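Local coordinates for protein chorismatase (PDB 4BPS) that hydrolyses chorismate to a dihydroxy-dihydrobenzoate and pyruvate, a step in the biosynthesis of the immunosuppressant polyketides FK506 and FK520, at residues R162-A165 / L166-G170; G170-P173 / A174-P177; H63-R67 / D68-F72. All blocks are in the same frame, centred on the assembly; numbering follows the deposited sequence. Where two conformers were deposited one is given.

Contact 1: residues R162-A165 / L166-G170. With 3EB (3-(2-carboxyethyl)benzoic acid), chain B.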
loop_
_atom_site.group_PDB
_atom_site.type_symbol
_atom_site.label_atom_id
_atom_site.label_comp_id
_atom_site.label_asym_id
_atom_site.label_seq_id
_atom_site.Cartn_x
_atom_site.Cartn_y
_atom_site.Cartn_z
ATOM N N ARG A 162 -3.935 3.693 14.220
ATOM C CA ARG A 162 -4.049 4.566 13.061
ATOM C C ARG A 162 -5.161 5.598 13.262
ATOM O O ARG A 162 -4.970 6.783 13.031
ATOM C CB ARG A 162 -4.259 3.721 11.811
ATOM C CG ARG A 162 -4.549 4.543 10.568
ATOM C CD ARG A 162 -4.524 3.710 9.274
ATOM N NE ARG A 162 -5.533 2.635 9.297
ATOM C CZ ARG A 162 -5.627 1.683 8.372
ATOM N NH1 ARG A 162 -4.792 1.654 7.317
ATOM N NH2 ARG A 162 -6.552 0.733 8.504
ATOM N N ALA A 163 -6.323 5.137 13.721
ATOM C CA ALA A 163 -7.460 6.020 13.931
ATOM C C ALA A 163 -7.112 7.089 14.967
ATOM O O ALA A 163 -7.490 8.261 14.808
ATOM C CB ALA A 163 -8.694 5.219 14.351
ATOM N N GLN A 164 -6.437 6.694 16.041
ATOM C CA GLN A 164 -6.041 7.649 17.078
ATOM C C GLN A 164 -5.129 8.732 16.513
ATOM O O GLN A 164 -5.273 9.914 16.865
ATOM C CB GLN A 164 -5.373 6.926 18.252
ATOM C CG GLN A 164 -5.016 7.834 19.418
ATOM C CD GLN A 164 -4.329 7.071 20.515
ATOM O OE1 GLN A 164 -4.826 6.025 20.939
ATOM N NE2 GLN A 164 -3.187 7.579 20.991
ATOM N N ALA A 165 -4.195 8.349 15.645
ATOM C CA ALA A 165 -3.296 9.329 15.045
ATOM C C ALA A 165 -4.067 10.346 14.194
ATOM O O ALA A 165 -3.702 11.519 14.176
ATOM C CB ALA A 165 -2.220 8.670 14.219
ATOM N N LEU A 166 -5.105 9.911 13.477
ATOM C CA LEU A 166 -5.855 10.892 12.705
ATOM C C LEU A 166 -6.472 11.927 13.641
ATOM O O LEU A 166 -6.443 13.126 13.361
ATOM C CB LEU A 166 -6.948 10.262 11.834
ATOM C CG LEU A 166 -6.536 9.770 10.436
ATOM C CD1 LEU A 166 -5.737 8.480 10.459
ATOM C CD2 LEU A 166 -7.783 9.588 9.570
ATOM N N ASP A 167 -7.028 11.481 14.760
ATOM C CA ASP A 167 -7.576 12.448 15.711
ATOM C C ASP A 167 -6.504 13.361 16.299
ATOM O O ASP A 167 -6.734 14.550 16.489
ATOM C CB ASP A 167 -8.281 11.717 16.849
ATOM C CG ASP A 167 -9.514 10.982 16.389
ATOM O OD1 ASP A 167 -10.064 11.339 15.320
ATOM O OD2 ASP A 167 -9.931 10.038 17.095
ATOM N N GLU A 168 -5.345 12.800 16.618
ATOM C CA GLU A 168 -4.234 13.582 17.158
ATOM C C GLU A 168 -3.729 14.640 16.192
ATOM O O GLU A 168 -3.152 15.634 16.610
ATOM C CB GLU A 168 -3.097 12.629 17.543
ATOM C CG GLU A 168 -3.402 11.904 18.819
ATOM C CD GLU A 168 -2.533 10.681 19.089
ATOM O OE1 GLU A 168 -1.804 10.214 18.177
ATOM O OE2 GLU A 168 -2.566 10.209 20.251
ATOM N N GLY A 169 -3.955 14.417 14.897
ATOM C CA GLY A 169 -3.472 15.329 13.881
ATOM C C GLY A 169 -4.557 16.199 13.297
ATOM O O GLY A 169 -4.262 17.036 12.442
ATOM N N GLY A 170 -5.807 16.028 13.739
ATOM C CA GLY A 170 -6.923 16.750 13.135
ATOM C C GLY A 170 -7.107 16.383 11.665
ATOM O O GLY A 170 -7.464 17.228 10.826
HETATM C C 3EB B . -10.797 -4.319 2.963
HETATM O O 3EB B . -11.180 -3.877 4.051
HETATM C CA 3EB B . -9.722 -5.365 2.860
HETATM O OAB 3EB B . -6.262 -1.458 6.738
HETATM O OAD 3EB B . -4.966 -0.319 5.344
HETATM C CAE 3EB B . -7.517 -3.354 2.251
HETATM C CAF 3EB B . -6.732 -2.227 2.038
HETATM C CAG 3EB B . -7.744 -3.825 3.545
HETATM C CAH 3EB B . -6.155 -1.562 3.106
HETATM C CAL 3EB B . -5.836 -1.239 5.586
HETATM C CAM 3EB B . -7.171 -3.130 4.611
HETATM C CAN 3EB B . -6.393 -1.991 4.408
HETATM O OXT 3EB B . -11.333 -3.959 1.846
HETATM C C2 3EB B . -8.546 -5.087 3.818
HETATM O O HOH W 1 -9.940 8.743 13.447
#
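Residues Arg162 to Gly169 run through the last turns of helix 154-169, where the amides of Leu166, Asp167 and Glu168 each bond the carbonyl oxygen four residues back, Glu168 N to Gln164 O at 2.9 Å, while the bond from Gly169 N to Ala165 O is weak and Gly170 turns to positive phi in a Schellman motif. Arg162 and Leu166, one helical turn apart, lie side by side and point the same way, with Arg162 CG 4.1 Å from Leu166 CD1. With CG anti to the backbone N (chi1 173°) and a bend at chi3, the arginine extends to the bound 3-(2-carboxyethyl)benzoic acid. There its two terminal nitrogens grip the benzoate carboxylate end-on: NH1 donates to OAD of the ligand at 2.8 Å in an almost straight bond (177°), and NH2 donates to OAB of the ligand at 2.8 Å. One nitrogen to each oxygen fixes the rotation of the carboxylate, and the paired charges would probably strengthen the hold. Elsewhere on the helix, Gln164 NE2 donates to Glu168 OE2 at 2.8 Å. The acceptor lies close to the amide plane, but the amide comes from above the carboxylate plane, and the two flat groups stand 83° apart. A water donates to both Ala163 O and Asp167 OD1, linking a main-chain carbonyl to the side chain one turn on. Ala165 and Leu166 pack on Tyr119 and Phe123 of helix 112-129. Tyr155, Tyr215 and Arg228 also hydrogen-bond the ligand. Arg162 is one of the substrate-binding residues of the chorismatase, placed there by the helix of the beta-alpha-beta unit formed with strands 133-142 and 178-184.

Contact 2: residues G170-P173 / A174-P177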
loop_
_atom_site.group_PDB
_atom_site.type_symbol
_atom_site.label_atom_id
_atom_site.label_comp_id
_atom_site.label_asym_id
_atom_site.label_seq_id
_atom_site.Cartn_x
_atom_site.Cartn_y
_atom_site.Cartn_z
ATOM N N GLY A 170 -5.807 16.028 13.739
ATOM C CA GLY A 170 -6.923 16.750 13.135
ATOM C C GLY A 170 -7.107 16.383 11.665
ATOM O O GLY A 170 -7.464 17.228 10.826
ATOM N N ILE A 171 -6.863 15.118 11.338
ATOM C CA ILE A 171 -6.888 14.659 9.955
ATOM C C ILE A 171 -8.297 14.173 9.575
ATOM O O ILE A 171 -8.879 13.334 10.271
ATOM C CB ILE A 171 -5.873 13.496 9.749
ATOM C CG1 ILE A 171 -4.438 13.898 10.162
ATOM C CG2 ILE A 171 -5.903 12.977 8.312
ATOM C CD1 ILE A 171 -3.773 14.932 9.270
ATOM N N ASP A 172 -8.819 14.679 8.468
ATOM C CA ASP A 172 -10.093 14.227 7.933
ATOM C C ASP A 172 -9.911 12.828 7.332
ATOM O O ASP A 172 -9.085 12.650 6.427
ATOM C CB ASP A 172 -10.520 15.223 6.857
ATOM C CG ASP A 172 -11.838 14.875 6.178
ATOM O OD1 ASP A 172 -12.373 13.771 6.326
ATOM O OD2 ASP A 172 -12.354 15.752 5.458
ATOM N N PRO A 173 -10.676 11.809 7.809
ATOM C CA PRO A 173 -10.490 10.451 7.256
ATOM C C PRO A 173 -10.661 10.379 5.741
ATOM O O PRO A 173 -10.040 9.526 5.120
ATOM C CB PRO A 173 -11.565 9.622 7.990
ATOM C CG PRO A 173 -12.603 10.642 8.419
ATOM C CD PRO A 173 -11.786 11.868 8.771
ATOM N N ALA A 174 -11.476 11.259 5.160
ATOM C CA ALA A 174 -11.681 11.236 3.713
ATOM C C ALA A 174 -10.408 11.607 2.939
ATOM O O ALA A 174 -10.328 11.348 1.731
ATOM C CB ALA A 174 -12.839 12.158 3.329
ATOM N N THR A 175 -9.421 12.199 3.615
ATOM C CA THR A 175 -8.157 12.554 2.948
ATOM C C THR A 175 -7.157 11.409 2.918
ATOM O O THR A 175 -6.131 11.536 2.264
ATOM C CB THR A 175 -7.485 13.794 3.560
ATOM O OG1 THR A 175 -7.035 13.511 4.893
ATOM C CG2 THR A 175 -8.430 15.004 3.525
HETATM N N MSE A 176 -7.438 10.288 3.587
HETATM C CA MSE A 176 -6.490 9.185 3.527
HETATM C C MSE A 176 -6.564 8.527 2.159
HETATM O O MSE A 176 -7.641 8.193 1.669
HETATM C CB MSE A 176 -6.724 8.154 4.625
HETATM C CG MSE A 176 -6.567 8.695 6.064
HETATM SE SE MSE A 176 -4.858 9.568 6.429
HETATM C CE MSE A 176 -3.753 8.021 6.360
ATOM N N PRO A 177 -5.402 8.278 1.547
ATOM C CA PRO A 177 -5.388 7.798 0.160
ATOM C C PRO A 177 -5.452 6.274 0.091
ATOM O O PRO A 177 -5.764 5.584 1.072
ATOM C CB PRO A 177 -4.035 8.300 -0.363
ATOM C CG PRO A 177 -3.167 8.220 0.868
ATOM C CD PRO A 177 -4.064 8.713 1.984
HETATM O O HOH W 2 -10.058 7.603 2.985
#
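Asp172 and Thr175 meet where the chain, having left helix 154-169, enters a short 3-10 turn, and Asp172 accepts from that turn with both its side chain and its carbonyl. Followed outward, Asp172 CB lies 3.9 Å from the methyl CG2 of Thr175. CG stands anti to the backbone N (chi1 179°), which swings the carboxylate over the start of the turn. At the tip, OD1 accepts from Ala174 N at 2.9 Å, an Asx turn; the amide comes from above the carboxylate plane, 51° out of it, and the methyl CB of Ala174 rests against the same oxygen. The main-chain oxygen of Asp172 takes two bonds from a single residue. Thr175 OG1 donates to Asp172 O at 2.7 Å in the plane of the carbonyl, whereas Thr175 N, at 2.9 Å from Asp172 O, comes from above that plane. Thr175 OG1 sits between its own backbone N and carbonyl carbon (chi1 67°), a setting that turns the hydroxyl back to this carbonyl and fixes its rotation. One residue further on, Met176 N donates to Pro173 O at 3.1 Å, and a water lies within hydrogen-bonding distance of both Pro173 O and Met176 O. On the apolar side, Ile171 CG2 touches the selenium SE of Met176 at 4.0 Å, the two side chains crossing at about a right angle. Ile171, Pro173 and Met176 all pack on Leu166 of helix 154-169. Met176 also meets Leu134 of strand 133-142, while Thr175 touches Arg201 of strand 201-204, so the turn touches helix 154-169 and strands of two sheets just before strand 178-184 begins.

Contact 3: residues H63-R67 / D68-F72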
loop_
_atom_site.group_PDB
_atom_site.type_symbol
_atom_site.label_atom_id
_atom_site.label_comp_id
_atom_site.label_asym_id
_atom_site.label_seq_id
_atom_site.Cartn_x
_atom_site.Cartn_y
_atom_site.Cartn_z
ATOM N N HIS A 63 9.016 -8.805 5.746
ATOM C CA HIS A 63 8.919 -10.267 5.692
ATOM C C HIS A 63 7.542 -10.660 5.146
ATOM O O HIS A 63 6.664 -11.134 5.871
ATOM C CB HIS A 63 9.202 -10.856 7.067
ATOM C CG HIS A 63 9.402 -12.342 7.068
ATOM N ND1 HIS A 63 9.933 -13.013 8.144
ATOM C CD2 HIS A 63 9.116 -13.285 6.131
ATOM C CE1 HIS A 63 9.983 -14.303 7.862
ATOM N NE2 HIS A 63 9.491 -14.495 6.648
ATOM N N THR A 64 7.382 -10.449 3.847
ATOM C CA THR A 64 6.085 -10.589 3.199
ATOM C C THR A 64 5.931 -11.868 2.380
ATOM O O THR A 64 4.881 -12.069 1.751
ATOM C CB THR A 64 5.795 -9.390 2.331
ATOM O OG1 THR A 64 6.962 -9.135 1.534
ATOM C CG2 THR A 64 5.446 -8.169 3.192
ATOM N N THR A 65 6.925 -12.762 2.418
ATOM C CA THR A 65 6.737 -14.078 1.820
ATOM C C THR A 65 7.605 -15.117 2.511
ATOM O O THR A 65 8.360 -14.787 3.418
ATOM C CB THR A 65 6.911 -14.033 0.290
ATOM O OG1 THR A 65 6.277 -15.210 -0.261
ATOM C CG2 THR A 65 8.393 -13.912 -0.091
ATOM N N THR A 66 7.445 -16.376 2.109
ATOM C CA THR A 66 8.015 -17.503 2.840
ATOM C C THR A 66 9.020 -18.307 2.031
ATOM O O THR A 66 9.547 -19.290 2.537
ATOM C CB THR A 66 6.909 -18.446 3.351
ATOM O OG1 THR A 66 6.187 -18.953 2.229
ATOM C CG2 THR A 66 5.966 -17.719 4.303
ATOM N N ARG A 67 9.281 -17.909 0.785
ATOM C CA ARG A 67 10.312 -18.558 -0.039
ATOM C C ARG A 67 11.238 -17.489 -0.607
ATOM O O ARG A 67 10.776 -16.465 -1.143
ATOM C CB ARG A 67 9.707 -19.301 -1.213
ATOM C CG ARG A 67 8.905 -20.525 -0.856
ATOM C CD ARG A 67 8.317 -21.109 -2.124
ATOM N NE ARG A 67 9.356 -21.515 -3.073
ATOM C CZ ARG A 67 9.942 -22.709 -3.088
ATOM N NH1 ARG A 67 9.584 -23.639 -2.207
ATOM N NH2 ARG A 67 10.875 -22.979 -3.993
ATOM N N ASP A 68 12.550 -17.744 -0.580
ATOM C CA ASP A 68 13.504 -16.780 -1.116
ATOM C C ASP A 68 13.310 -16.550 -2.608
ATOM O O ASP A 68 13.592 -15.452 -3.117
ATOM C CB ASP A 68 14.932 -17.233 -0.850
ATOM C CG ASP A 68 15.395 -16.887 0.535
ATOM O OD1 ASP A 68 14.706 -16.074 1.182
ATOM O OD2 ASP A 68 16.462 -17.404 0.953
ATOM N N ASP A 69 12.818 -17.560 -3.325
ATOM C CA ASP A 69 12.660 -17.407 -4.776
ATOM C C ASP A 69 11.463 -16.495 -5.133
ATOM O O ASP A 69 11.250 -16.190 -6.301
ATOM C CB ASP A 69 12.658 -18.747 -5.534
ATOM C CG ASP A 69 11.456 -19.620 -5.252
ATOM O OD1 ASP A 69 10.493 -19.209 -4.579
ATOM O OD2 ASP A 69 11.483 -20.777 -5.746
ATOM N N GLU A 70 10.738 -16.009 -4.124
ATOM C CA GLU A 70 9.693 -15.011 -4.319
ATOM C C GLU A 70 10.137 -13.616 -3.893
ATOM O O GLU A 70 9.359 -12.654 -3.987
ATOM C CB GLU A 70 8.440 -15.428 -3.547
ATOM C CG GLU A 70 7.808 -16.610 -4.231
ATOM C CD GLU A 70 6.775 -17.327 -3.399
ATOM O OE1 GLU A 70 6.692 -17.096 -2.160
ATOM O OE2 GLU A 70 6.027 -18.136 -4.007
ATOM N N ALA A 71 11.366 -13.495 -3.401
ATOM C CA ALA A 71 11.846 -12.196 -2.962
ATOM C C ALA A 71 12.056 -11.294 -4.158
ATOM O O ALA A 71 12.445 -11.767 -5.228
ATOM C CB ALA A 71 13.148 -12.348 -2.177
ATOM N N PHE A 72 11.811 -9.995 -3.989
ATOM C CA PHE A 72 12.093 -9.020 -5.040
ATOM C C PHE A 72 12.134 -7.654 -4.387
ATOM O O PHE A 72 11.726 -7.495 -3.224
ATOM C CB PHE A 72 11.026 -9.056 -6.169
ATOM C CG PHE A 72 9.728 -8.411 -5.786
ATOM C CD1 PHE A 72 8.798 -9.084 -4.988
ATOM C CD2 PHE A 72 9.428 -7.127 -6.205
ATOM C CE1 PHE A 72 7.606 -8.462 -4.633
ATOM C CE2 PHE A 72 8.253 -6.504 -5.855
ATOM C CZ PHE A 72 7.333 -7.178 -5.064
#
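Thr65 and Glu70 make the tighter side of this turn, and Arg67 and Asp69 its exposed side. The buried threonine donates through OG1 to Glu70 OE1 at 2.7 Å, meeting the carboxylate on its anti side, somewhat out of the carboxylate plane, while its methyl CG2 lies 3.8 Å from Glu70 CB. Thr65 OG1 also bonds the main-chain N of His327, and Glu70 OE2 forms a salt bridge with Arg303, so both carboxylate oxygens are held. Replacing this glutamate with an alanine would probably leave the Thr65 hydroxyl without one of its partners and Arg303 without its paired charge. Between the two sides, Glu70 N donates to Arg67 O at 3.0 Å within a short 3-10 turn of residues 68-70, part of the connection from strand 57-62 to strand 72-77 of the same mixed sheet. Out on the surface, Arg67 grips Asp69 side-on: NE bonds OD1 of Asp69 at 3.0 Å, and NH2 donates to Asp69 OD2 at 2.9 Å in a nearly straight bond, the two bonds making a salt bridge. A bend at chi3 (61°) brings the guanidinium edge up to this carboxylate, although the guanidinium and carboxylate planes remain 44° apart.

In the fold
Along the chain, contact 3 comes first, in the connection between strands 57-62 and 72-77 of a five-stranded mixed sheet. Contacts 1 and 2 follow in series, sharing Gly170, the former at the end of helix 154-169 and the latter in the loop leading to strand 178-184. Their centres are 9 Å apart and they touch through Leu166, whose O probably accepts from Ile171 N. Contact 3 lies on the opposite side of the chain's centre, its own centre 33 Å from theirs. Together contacts 1 and 2 link the helix carrying a substrate-binding arginine to strand 178-184, which pairs in parallel with 133-142 in a six-stranded sheet; contact 3 belongs to another sheet, away from the annotated sites.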